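Local coordinates for TIGR00725 family protein (Thermotoga maritima, PDB 1RCU) that is of unknown function but has a Rossmann-like fold of the SLOG type, a superfamily whose members are thought to bind nucleotide-derived ligands, at residues V61-R66 and L72-V77. Numbering follows the deposited sequence.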
loop_
_atom_site.group_PDB
_atom_site.type_symbol
_atom_site.label_atom_id
_atom_site.label_comp_id
_atom_site.label_asym_id
_atom_site.label_seq_id
_atom_site.Cartn_x
_atom_site.Cartn_y
_atom_site.Cartn_z
ATOM N N VAL A 61 15.421 4.651 -17.451
ATOM C CA VAL A 61 13.984 4.728 -17.696
ATOM C C VAL A 61 13.083 3.799 -16.874
ATOM O O VAL A 61 13.362 2.614 -16.708
ATOM C CB VAL A 61 13.684 4.538 -19.212
ATOM C CG1 VAL A 61 12.195 4.757 -19.497
ATOM C CG2 VAL A 61 14.522 5.532 -20.038
ATOM N N PHE A 62 12.005 4.374 -16.346
ATOM C CA PHE A 62 11.004 3.642 -15.555
ATOM C C PHE A 62 9.628 3.811 -16.186
ATOM O O PHE A 62 9.306 4.884 -16.698
ATOM C CB PHE A 62 10.882 4.202 -14.134
ATOM C CG PHE A 62 11.969 3.789 -13.216
ATOM C CD1 PHE A 62 13.250 4.295 -13.371
ATOM C CD2 PHE A 62 11.715 2.888 -12.188
ATOM C CE1 PHE A 62 14.271 3.917 -12.509
ATOM C CE2 PHE A 62 12.731 2.491 -11.307
ATOM C CZ PHE A 62 14.014 3.006 -11.469
ATOM N N ASN A 63 8.818 2.759 -16.119
ATOM C CA ASN A 63 7.458 2.804 -16.631
ATOM C C ASN A 63 6.593 1.731 -15.969
ATOM O O ASN A 63 7.106 0.856 -15.271
ATOM C CB ASN A 63 7.444 2.653 -18.164
ATOM C CG ASN A 63 8.032 1.345 -18.638
ATOM O OD1 ASN A 63 7.617 0.269 -18.212
ATOM N ND2 ASN A 63 8.996 1.429 -19.538
ATOM N N GLY A 64 5.284 1.815 -16.198
ATOM C CA GLY A 64 4.331 0.877 -15.627
ATOM C C GLY A 64 4.453 -0.575 -16.056
ATOM O O GLY A 64 3.603 -1.386 -15.698
ATOM N N GLY A 65 5.481 -0.883 -16.848
ATOM C CA GLY A 65 5.761 -2.246 -17.282
ATOM C C GLY A 65 4.833 -3.047 -18.184
ATOM O O GLY A 65 5.214 -4.139 -18.613
ATOM N N ARG A 66 3.639 -2.546 -18.481
ATOM C CA ARG A 66 2.706 -3.297 -19.318
ATOM C C ARG A 66 2.991 -3.152 -20.816
ATOM O O ARG A 66 4.137 -3.015 -21.241
ATOM C CB ARG A 66 1.274 -2.835 -19.040
ATOM C CG ARG A 66 0.904 -2.702 -17.576
ATOM C CD ARG A 66 0.304 -3.984 -16.992
ATOM N NE ARG A 66 -0.762 -4.586 -17.809
ATOM C CZ ARG A 66 -1.848 -3.959 -18.259
ATOM N NH1 ARG A 66 -2.052 -2.679 -17.991
ATOM N NH2 ARG A 66 -2.742 -4.630 -18.978
ATOM N N LEU A 72 6.565 0.015 -26.205
ATOM C CA LEU A 72 7.300 0.642 -27.292
ATOM C C LEU A 72 8.471 1.497 -26.827
ATOM O O LEU A 72 9.553 1.484 -27.430
ATOM C CB LEU A 72 6.338 1.480 -28.129
ATOM C CG LEU A 72 5.171 0.664 -28.704
ATOM C CD1 LEU A 72 4.161 1.604 -29.333
ATOM C CD2 LEU A 72 5.681 -0.356 -29.722
ATOM N N VAL A 73 8.262 2.245 -25.751
ATOM C CA VAL A 73 9.320 3.073 -25.215
ATOM C C VAL A 73 10.417 2.136 -24.704
ATOM O O VAL A 73 11.611 2.397 -24.905
ATOM C CB VAL A 73 8.787 3.974 -24.092
ATOM C CG1 VAL A 73 9.914 4.414 -23.191
ATOM C CG2 VAL A 73 8.105 5.196 -24.712
ATOM N N SER A 74 10.017 1.033 -24.079
ATOM C CA SER A 74 10.988 0.082 -23.573
ATOM C C SER A 74 11.804 -0.536 -24.712
ATOM O O SER A 74 13.018 -0.671 -24.620
ATOM C CB SER A 74 10.264 -0.993 -22.783
ATOM O OG SER A 74 9.577 -0.416 -21.693
ATOM N N GLN A 75 11.124 -0.917 -25.787
ATOM C CA GLN A 75 11.804 -1.499 -26.939
ATOM C C GLN A 75 12.864 -0.508 -27.410
ATOM O O GLN A 75 14.000 -0.872 -27.702
ATOM C CB GLN A 75 10.817 -1.755 -28.076
ATOM C CG GLN A 75 11.391 -2.499 -29.274
ATOM C CD GLN A 75 10.412 -2.525 -30.437
ATOM O OE1 GLN A 75 9.264 -2.954 -30.281
ATOM N NE2 GLN A 75 10.854 -2.066 -31.602
ATOM N N GLY A 76 12.477 0.759 -27.466
ATOM C CA GLY A 76 13.395 1.790 -27.906
ATOM C C GLY A 76 14.605 1.935 -27.012
ATOM O O GLY A 76 15.714 2.176 -27.495
ATOM N N VAL A 77 14.404 1.787 -25.708
ATOM C CA VAL A 77 15.500 1.918 -24.769
ATOM C C VAL A 77 16.455 0.742 -24.923
ATOM O O VAL A 77 17.674 0.920 -24.998
ATOM C CB VAL A 77 14.993 1.972 -23.314
ATOM C CG1 VAL A 77 16.176 1.995 -22.367
ATOM C CG2 VAL A 77 14.120 3.201 -23.099
#
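N63 and S74 join the end of strand 60-63 to helix 68-79 through a side-chain hydrogen bond, within the beta-alpha-beta unit formed by strand 60-63, helix 68-79 and strand 84-88 of the parallel, Rossmann-like sheet. The short strand and helix segments run nearly antiparallel, at 160°, with their axes 9.7 Å apart. The CB of N63 points towards the helix, and chi1 of 61° sets CG between the backbone N and the carbonyl carbon. CG itself stays 3.8 Å from S74 OG, and the two amide branches divide the work. ND2 donates to S74 OG at 2.9 Å, a bent bond of 139° whose acceptor is tilted out of the amide plane. OD1 serves its own segment and accepts from G65 N at 2.8 Å, in the carbonyl plane and on a lone pair, closing an Asx turn just where the strand gives way to the loop. S74 OG also bonds to M70 O one helical turn earlier, a second contact likely to orient the hydroxyl that accepts from ND2. Replacing N63 with a leucine would probably leave G65 N without its side-chain acceptor and S74 OG without its amide donor, loosening the turn. Further back along the strand the contact is apolar: V61 lies against V73 and V77, while L54 and A55 of helix 44-56 touch V61 and V77, respectively. V61 CG1 is 4.4 Å from V73 CG1, and the nearest apolar approach sets V61 CG2 3.9 Å from V77 CG2.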